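Agarase (Pseudoalteromonas fuliginea, PDB 6XJ9) probably hydrolyses the glycosidic linkages of agarose, as a family 50 glycoside hydrolase of a marine bacterium. Local coordinates at residues H613-M625 with S633-K646. Numbering follows the deposited sequence. Where two conformers were deposited one is given.
Sequences HMYLGARFPDWGM and SAKYVDVISFNAYK
Phe620 turns its ring edge toward the face of Phe642 in an offset edge-to-face pair, with the centroids 5.7 Å apart and the planes at 60°. The sulfur of Met625 comes obliquely to the Phe642 ring, a Met-aromatic contact with Met625 SD 3.5 Å from Phe642 CD2. Ser633 and Ile640 reach the edge of the Phe620 ring, so this part is tightly packed. Phe620 and Phe642 share one face of the parallel strands 620-621 and 640-643, joined by Phe620 N to Ser641 O and Asn643 N to Phe620 O. Asp622 N to Asn643 O extends the pairing just past the strand. Ser641 OG, with chi1 at 53°, donates to Leu616 O and accepts from Arg619 N, 3.0 Å away. The solvent side lies at the ends, where Asp638, Tyr645 and Lys646 are partly exposed. Asp638 OD2 takes Tyr615 N at 2.8 Å on its anti lone pair. Buried Asp622 OD2 meets Lys646 NZ at 2.7 Å in a salt bridge, and a water links Asp622 OD1 to Tyr645 N. With an alanine here, the Lys646 ammonium would probably lose its mate and the water one of its two partners. Arg619 NE hydrogen-bonds Asn508, and NH2 forms a salt bridge with Glu668. Strand 620-621, helix 627-634 and strand 640-643 form a beta-alpha-beta unit, consistent with the (beta/alpha)8 barrel of GH50 enzymes, between helices 584-609 and 651-654 and beside strand 664-666.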
ATOM      1  N   HIS A 613      38.939   6.812 -10.864  1.00 20.89           N
ATOM      2  CA  HIS A 613      37.487   6.742 -10.734  1.00 20.16           C
ATOM      3  C   HIS A 613      36.860   6.193 -12.012  1.00 19.91           C
ATOM      4  O   HIS A 613      37.347   6.466 -13.101  1.00 19.56           O
ATOM      5  CB  HIS A 613      36.922   8.138 -10.482  1.00 19.32           C
ATOM      6  CG  HIS A 613      37.184   8.612  -9.101  1.00 18.87           C
ATOM      7  ND1 HIS A 613      38.355   9.267  -8.768  1.00 18.03           N
ATOM      8  CD2 HIS A 613      36.451   8.516  -7.973  1.00 18.35           C
ATOM      9  CE1 HIS A 613      38.331   9.569  -7.491  1.00 18.56           C
ATOM     10  NE2 HIS A 613      37.176   9.117  -6.976  1.00 18.61           N
ATOM     11  N   MET A 614      35.753   5.454 -11.867  1.00 19.68           N
ATOM     12  CA  MET A 614      35.127   4.813 -13.014  1.00 18.88           C
ATOM     13  C   MET A 614      34.460   5.863 -13.895  1.00 18.39           C
ATOM     14  O   MET A 614      33.856   6.809 -13.394  1.00 17.55           O
ATOM     15  CB  MET A 614      34.068   3.802 -12.572  1.00 18.95           C
ATOM     16  CG  MET A 614      34.673   2.562 -11.945  1.00 17.98           C
ATOM     17  SD  MET A 614      33.391   1.339 -11.638  1.00 18.58           S
ATOM     18  CE  MET A 614      32.429   2.139 -10.356  1.00 17.78           C
ATOM     19  N   TYR A 615      34.565   5.649 -15.211  1.00 17.58           N
ATOM     20  CA  TYR A 615      33.863   6.425 -16.217  1.00 17.04           C
ATOM     21  C   TYR A 615      32.642   5.621 -16.653  1.00 16.84           C
ATOM     22  O   TYR A 615      32.785   4.488 -17.106  1.00 17.76           O
ATOM     23  CB  TYR A 615      34.821   6.734 -17.371  1.00 16.58           C
ATOM     24  CG  TYR A 615      34.174   7.289 -18.614  1.00 17.24           C
ATOM     25  CD1 TYR A 615      33.119   8.182 -18.534  1.00 15.68           C
ATOM     26  CD2 TYR A 615      34.655   6.945 -19.872  1.00 16.45           C
ATOM     27  CE1 TYR A 615      32.536   8.710 -19.673  1.00 16.81           C
ATOM     28  CE2 TYR A 615      34.087   7.463 -21.020  1.00 17.04           C
ATOM     29  CZ  TYR A 615      33.025   8.346 -20.919  1.00 17.13           C
ATOM     30  OH  TYR A 615      32.449   8.851 -22.048  1.00 17.92           O
ATOM     31  N   LEU A 616      31.453   6.218 -16.501  1.00 15.87           N
ATOM     32  CA  LEU A 616      30.192   5.495 -16.536  1.00 16.20           C
ATOM     33  C   LEU A 616      29.421   5.789 -17.817  1.00 16.30           C
ATOM     34  O   LEU A 616      28.227   5.486 -17.897  1.00 16.21           O
ATOM     35  CB  LEU A 616      29.349   5.916 -15.327  1.00 15.94           C
ATOM     36  CG  LEU A 616      30.013   5.708 -13.971  1.00 15.80           C
ATOM     37  CD1 LEU A 616      29.170   6.364 -12.885  1.00 15.61           C
ATOM     38  CD2 LEU A 616      30.193   4.216 -13.687  1.00 15.50           C
ATOM     39  N   GLY A 617      30.096   6.385 -18.808  1.00 15.98           N
ATOM     40  CA  GLY A 617      29.463   6.588 -20.103  1.00 16.54           C
ATOM     41  C   GLY A 617      28.535   7.796 -20.125  1.00 16.48           C
ATOM     42  O   GLY A 617      28.737   8.743 -19.367  1.00 16.72           O
ATOM     43  N   ALA A 618      27.513   7.740 -20.998  1.00 15.89           N
ATOM     44  CA  ALA A 618      26.790   8.930 -21.429  1.00 15.78           C
ATOM     45  C   ALA A 618      25.272   8.739 -21.394  1.00 14.73           C
ATOM     46  O   ALA A 618      24.548   9.545 -21.972  1.00 16.33           O
ATOM     47  CB  ALA A 618      27.257   9.338 -22.810  1.00 16.27           C
ATOM     48  N   ARG A 619      24.811   7.686 -20.723  1.00 14.52           N
ATOM     49  CA  ARG A 619      23.418   7.490 -20.344  1.00 14.95           C
ATOM     50  C   ARG A 619      22.534   7.443 -21.595  1.00 15.16           C
ATOM     51  O   ARG A 619      21.766   8.373 -21.874  1.00 13.84           O
ATOM     52  CB  ARG A 619      22.968   8.571 -19.347  1.00 14.66           C
ATOM     53  CG  ARG A 619      23.841   8.718 -18.109  1.00 14.19           C
ATOM     54  CD  ARG A 619      23.659  10.076 -17.437  1.00 14.70           C
ATOM     55  NE  ARG A 619      22.354  10.214 -16.806  1.00 14.48           N
ATOM     56  CZ  ARG A 619      21.987   9.582 -15.699  1.00 14.50           C
ATOM     57  NH1 ARG A 619      22.832   8.746 -15.091  1.00 14.83           N
ATOM     58  NH2 ARG A 619      20.781   9.795 -15.203  1.00 13.67           N
ATOM     59  N   PHE A 620      22.673   6.364 -22.372  1.00 15.96           N
ATOM     60  CA  PHE A 620      21.915   6.275 -23.615  1.00 16.79           C
ATOM     61  C   PHE A 620      20.457   5.974 -23.287  1.00 17.32           C
ATOM     62  O   PHE A 620      20.194   5.117 -22.454  1.00 17.45           O
ATOM     63  CB  PHE A 620      22.407   5.118 -24.487  1.00 16.67           C
ATOM     64  CG  PHE A 620      23.890   5.027 -24.737  1.00 17.28           C
ATOM     65  CD1 PHE A 620      24.567   6.039 -25.403  1.00 17.40           C
ATOM     66  CD2 PHE A 620      24.592   3.877 -24.382  1.00 17.44           C
ATOM     67  CE1 PHE A 620      25.925   5.916 -25.674  1.00 18.66           C
ATOM     68  CE2 PHE A 620      25.950   3.755 -24.655  1.00 18.13           C
ATOM     69  CZ  PHE A 620      26.618   4.779 -25.293  1.00 17.65           C
ATOM     70  N   PRO A 621      19.458   6.620 -23.936  1.00 18.51           N
ATOM     71  CA  PRO A 621      18.064   6.228 -23.732  1.00 19.52           C
ATOM     72  C   PRO A 621      17.813   4.914 -24.471  1.00 20.72           C
ATOM     73  O   PRO A 621      18.392   4.672 -25.533  1.00 21.96           O
ATOM     74  CB  PRO A 621      17.298   7.414 -24.342  1.00 19.94           C
ATOM     75  CG  PRO A 621      18.196   7.877 -25.461  1.00 18.98           C
ATOM     76  CD  PRO A 621      19.592   7.739 -24.889  1.00 19.01           C
ATOM     77  N   ASP A 622      16.979   4.054 -23.871  1.00 20.89           N
ATOM     78  CA  ASP A 622      16.677   2.736 -24.405  1.00 20.72           C
ATOM     79  C   ASP A 622      15.992   2.878 -25.767  1.00 21.64           C
ATOM     80  O   ASP A 622      16.037   1.962 -26.585  1.00 22.72           O
ATOM     81  CB  ASP A 622      15.888   1.898 -23.387  1.00 20.05           C
ATOM     82  CG  ASP A 622      14.526   2.480 -23.033  1.00 21.42           C
ATOM     83  OD1 ASP A 622      14.261   3.641 -23.419  1.00 20.53           O
ATOM     84  OD2 ASP A 622      13.715   1.753 -22.392  1.00 21.65           O
ATOM     85  N   TRP A 623      15.366   4.035 -26.008  1.00 21.23           N
ATOM     86  CA  TRP A 623      14.738   4.302 -27.292  1.00 22.75           C
ATOM     87  C   TRP A 623      15.744   4.819 -28.319  1.00 22.57           C
ATOM     88  O   TRP A 623      15.422   4.887 -29.499  1.00 23.11           O
ATOM     89  CB  TRP A 623      13.530   5.243 -27.153  1.00 22.47           C
ATOM     90  CG  TRP A 623      13.789   6.523 -26.411  1.00 22.49           C
ATOM     91  CD1 TRP A 623      13.375   6.818 -25.145  1.00 24.10           C
ATOM     92  CD2 TRP A 623      14.467   7.702 -26.887  1.00 23.28           C
ATOM     93  NE1 TRP A 623      13.765   8.086 -24.796  1.00 25.07           N
ATOM     94  CE2 TRP A 623      14.442   8.652 -25.841  1.00 23.48           C
ATOM     95  CE3 TRP A 623      15.114   8.050 -28.079  1.00 23.45           C
ATOM     96  CZ2 TRP A 623      15.035   9.909 -25.949  1.00 23.61           C
ATOM     97  CZ3 TRP A 623      15.717   9.285 -28.179  1.00 23.40           C
ATOM     98  CH2 TRP A 623      15.675  10.204 -27.132  1.00 22.78           C
ATOM     99  N   GLY A 624      16.950   5.211 -27.887  1.00 22.91           N
ATOM    100  CA  GLY A 624      17.893   5.812 -28.825  1.00 21.48           C
ATOM    101  C   GLY A 624      19.338   5.388 -28.567  1.00 22.24           C
ATOM    102  O   GLY A 624      20.201   6.226 -28.290  1.00 23.35           O
ATOM    103  N   MET A 625      19.594   4.086 -28.697  1.00 20.65           N
ATOM    104  CA  MET A 625      20.907   3.529 -28.412  1.00 20.76           C
ATOM    105  C   MET A 625      21.396   2.705 -29.609  1.00 20.04           C
ATOM    106  O   MET A 625      21.358   1.482 -29.573  1.00 18.03           O
ATOM    107  CB  MET A 625      20.852   2.653 -27.152  1.00 21.44           C
ATOM    108  CG  MET A 625      19.679   1.682 -27.087  1.00 23.58           C
ATOM    109  SD  MET A 625      19.775   0.711 -25.543  1.00 25.28           S
ATOM    110  CE  MET A 625      18.410  -0.439 -25.710  1.00 27.82           C
ATOM    111  N   SER A 633      31.314   2.638 -27.170  1.00 17.85           N
ATOM    112  CA  SER A 633      31.456   2.984 -25.762  1.00 17.68           C
ATOM    113  C   SER A 633      32.112   1.863 -24.950  1.00 17.83           C
ATOM    114  O   SER A 633      32.887   2.128 -24.026  1.00 16.88           O
ATOM    115  CB  SER A 633      30.135   3.413 -25.167  1.00 17.51           C
ATOM    116  OG  SER A 633      29.349   2.298 -24.790  1.00 17.85           O
ATOM    117  N   ALA A 634      31.797   0.610 -25.303  1.00 18.47           N
ATOM    118  CA  ALA A 634      32.214  -0.557 -24.538  1.00 20.22           C
ATOM    119  C   ALA A 634      33.736  -0.677 -24.474  1.00 20.33           C
ATOM    120  O   ALA A 634      34.263  -1.280 -23.552  1.00 22.81           O
ATOM    121  CB  ALA A 634      31.582  -1.806 -25.107  1.00 19.93           C
ATOM    122  N   LYS A 635      34.422  -0.063 -25.441  0.50 20.99           N
ATOM    123  CA  LYS A 635      35.870  -0.098 -25.547  0.50 21.50           C
ATOM    124  C   LYS A 635      36.517   0.913 -24.600  0.50 20.54           C
ATOM    125  O   LYS A 635      37.737   0.948 -24.497  0.50 19.77           O
ATOM    126  CB  LYS A 635      36.283   0.267 -26.978  0.50 23.31           C
ATOM    127  CG  LYS A 635      35.811  -0.690 -28.067  0.50 24.51           C
ATOM    128  CD  LYS A 635      36.373  -0.361 -29.442  0.50 25.72           C
ATOM    129  CE  LYS A 635      35.724   0.850 -30.079  0.50 26.10           C
ATOM    130  NZ  LYS A 635      34.641   0.467 -31.017  0.50 26.55           N
ATOM    131  N   TYR A 636      35.715   1.765 -23.947  1.00 19.16           N
ATOM    132  CA  TYR A 636      36.301   2.857 -23.184  1.00 19.45           C
ATOM    133  C   TYR A 636      35.762   2.956 -21.761  1.00 19.62           C
ATOM    134  O   TYR A 636      36.538   3.232 -20.850  1.00 21.86           O
ATOM    135  CB  TYR A 636      36.165   4.194 -23.924  1.00 19.42           C
ATOM    136  CG  TYR A 636      36.878   4.251 -25.252  1.00 20.32           C
ATOM    137  CD1 TYR A 636      38.248   4.468 -25.325  1.00 19.89           C
ATOM    138  CD2 TYR A 636      36.190   4.055 -26.440  1.00 20.34           C
ATOM    139  CE1 TYR A 636      38.911   4.508 -26.543  1.00 20.45           C
ATOM    140  CE2 TYR A 636      36.838   4.095 -27.670  1.00 19.91           C
ATOM    141  CZ  TYR A 636      38.200   4.333 -27.721  1.00 20.43           C
ATOM    142  OH  TYR A 636      38.839   4.382 -28.931  1.00 21.07           O
ATOM    143  N   VAL A 637      34.454   2.748 -21.577  1.00 17.14           N
ATOM    144  CA  VAL A 637      33.797   2.976 -20.296  1.00 16.91           C
ATOM    145  C   VAL A 637      34.029   1.802 -19.351  1.00 17.44           C
ATOM    146  O   VAL A 637      34.230   0.676 -19.787  1.00 17.18           O
ATOM    147  CB  VAL A 637      32.292   3.248 -20.476  1.00 16.26           C
ATOM    148  CG1 VAL A 637      32.060   4.344 -21.514  1.00 15.22           C
ATOM    149  CG2 VAL A 637      31.527   1.986 -20.865  1.00 15.55           C
ATOM    150  N   ASP A 638      33.947   2.084 -18.046  1.00 17.65           N
ATOM    151  CA  ASP A 638      34.016   1.058 -17.016  1.00 17.43           C
ATOM    152  C   ASP A 638      32.643   0.402 -16.890  1.00 16.57           C
ATOM    153  O   ASP A 638      32.538  -0.801 -16.645  1.00 16.25           O
ATOM    154  CB  ASP A 638      34.472   1.664 -15.685  1.00 16.97           C
ATOM    155  CG  ASP A 638      35.904   2.158 -15.748  1.00 18.12           C
ATOM    156  OD1 ASP A 638      36.810   1.304 -15.755  1.00 19.49           O
ATOM    157  OD2 ASP A 638      36.102   3.380 -15.821  1.00 18.31           O
ATOM    158  N   VAL A 639      31.601   1.218 -17.046  1.00 14.59           N
ATOM    159  CA  VAL A 639      30.220   0.758 -16.941  1.00 14.46           C
ATOM    160  C   VAL A 639      29.441   1.459 -18.044  1.00 14.14           C
ATOM    161  O   VAL A 639      29.608   2.665 -18.224  1.00 15.17           O
ATOM    162  CB  VAL A 639      29.608   1.070 -15.555  1.00 13.88           C
ATOM    163  CG1 VAL A 639      28.188   0.522 -15.407  1.00 13.50           C
ATOM    164  CG2 VAL A 639      30.479   0.579 -14.402  1.00 13.56           C
ATOM    165  N   ILE A 640      28.607   0.705 -18.773  1.00 15.21           N
ATOM    166  CA  ILE A 640      27.753   1.293 -19.796  1.00 15.20           C
ATOM    167  C   ILE A 640      26.439   1.713 -19.141  1.00 15.41           C
ATOM    168  O   ILE A 640      25.738   0.881 -18.568  1.00 14.55           O
ATOM    169  CB  ILE A 640      27.484   0.357 -20.995  1.00 15.47           C
ATOM    170  CG1 ILE A 640      28.707  -0.444 -21.445  1.00 17.20           C
ATOM    171  CG2 ILE A 640      26.927   1.166 -22.152  1.00 15.77           C
ATOM    172  CD1 ILE A 640      28.374  -1.504 -22.485  1.00 17.78           C
ATOM    173  N   SER A 641      26.105   3.007 -19.259  1.00 14.73           N
ATOM    174  CA  SER A 641      24.909   3.557 -18.637  1.00 14.16           C
ATOM    175  C   SER A 641      23.804   3.768 -19.678  1.00 14.78           C
ATOM    176  O   SER A 641      24.078   4.148 -20.817  1.00 15.02           O
ATOM    177  CB  SER A 641      25.237   4.838 -17.903  1.00 13.60           C
ATOM    178  OG  SER A 641      25.907   5.743 -18.769  1.00 13.52           O
ATOM    179  N   PHE A 642      22.560   3.467 -19.274  1.00 15.41           N
ATOM    180  CA  PHE A 642      21.353   3.614 -20.075  1.00 16.31           C
ATOM    181  C   PHE A 642      20.238   4.174 -19.191  1.00 16.12           C
ATOM    182  O   PHE A 642      20.190   3.863 -18.008  1.00 15.01           O
ATOM    183  CB  PHE A 642      20.851   2.252 -20.566  1.00 16.49           C
ATOM    184  CG  PHE A 642      21.835   1.456 -21.388  1.00 17.94           C
ATOM    185  CD1 PHE A 642      22.750   0.612 -20.772  1.00 17.41           C
ATOM    186  CD2 PHE A 642      21.839   1.543 -22.779  1.00 17.45           C
ATOM    187  CE1 PHE A 642      23.637  -0.139 -21.530  1.00 17.79           C
ATOM    188  CE2 PHE A 642      22.726   0.792 -23.538  1.00 17.27           C
ATOM    189  CZ  PHE A 642      23.631  -0.037 -22.908  1.00 17.87           C
ATOM    190  N   ASN A 643      19.323   4.964 -19.780  1.00 15.62           N
ATOM    191  CA  ASN A 643      18.079   5.300 -19.097  1.00 15.33           C
ATOM    192  C   ASN A 643      16.967   4.429 -19.688  1.00 16.41           C
ATOM    193  O   ASN A 643      16.941   4.202 -20.892  1.00 15.80           O
ATOM    194  CB  ASN A 643      17.759   6.797 -19.187  1.00 14.61           C
ATOM    195  CG  ASN A 643      18.823   7.684 -18.577  1.00 15.72           C
ATOM    196  OD1 ASN A 643      19.543   7.264 -17.673  1.00 15.08           O
ATOM    197  ND2 ASN A 643      18.930   8.913 -19.061  1.00 15.30           N
ATOM    198  N   ALA A 644      16.076   3.890 -18.846  1.00 16.60           N
ATOM    199  CA  ALA A 644      15.038   3.006 -19.371  1.00 16.54           C
ATOM    200  C   ALA A 644      13.751   3.151 -18.565  1.00 16.75           C
ATOM    201  O   ALA A 644      13.561   2.477 -17.555  1.00 17.26           O
ATOM    202  CB  ALA A 644      15.520   1.572 -19.425  1.00 17.58           C
ATOM    203  N   TYR A 645      12.874   4.053 -19.025  1.00 17.28           N
ATOM    204  CA  TYR A 645      11.557   4.230 -18.435  1.00 18.04           C
ATOM    205  C   TYR A 645      10.615   3.193 -19.033  1.00 17.98           C
ATOM    206  O   TYR A 645       9.842   3.517 -19.928  1.00 17.69           O
ATOM    207  CB  TYR A 645      11.023   5.644 -18.702  1.00 17.29           C
ATOM    208  CG  TYR A 645      11.777   6.733 -17.985  1.00 18.53           C
ATOM    209  CD1 TYR A 645      12.837   7.387 -18.590  1.00 17.02           C
ATOM    210  CD2 TYR A 645      11.419   7.121 -16.699  1.00 18.32           C
ATOM    211  CE1 TYR A 645      13.539   8.380 -17.919  1.00 18.85           C
ATOM    212  CE2 TYR A 645      12.102   8.127 -16.027  1.00 19.08           C
ATOM    213  CZ  TYR A 645      13.166   8.759 -16.642  1.00 19.04           C
ATOM    214  OH  TYR A 645      13.829   9.769 -15.993  1.00 22.03           O
ATOM    215  N   LYS A 646      10.702   1.957 -18.524  1.00 17.76           N
ATOM    216  CA  LYS A 646       9.766   0.890 -18.844  1.00 18.78           C
ATOM    217  C   LYS A 646       9.336   0.244 -17.532  1.00 19.03           C
ATOM    218  O   LYS A 646       9.742   0.697 -16.462  1.00 18.35           O
ATOM    219  CB  LYS A 646      10.373  -0.159 -19.789  1.00 19.16           C
ATOM    220  CG  LYS A 646      10.896   0.378 -21.120  1.00 19.65           C
ATOM    221  CD  LYS A 646       9.831   1.056 -21.970  1.00 20.70           C
ATOM    222  CE  LYS A 646      10.346   1.513 -23.320  1.00 22.23           C
ATOM    223  NZ  LYS A 646      11.260   2.665 -23.169  1.00 25.18           N
TER
HETATM  224  O   HOH W   1      26.646   5.043 -21.738  1.00 17.30           O
HETATM  225  O   HOH W   2      13.314   5.512 -21.557  1.00 25.64           O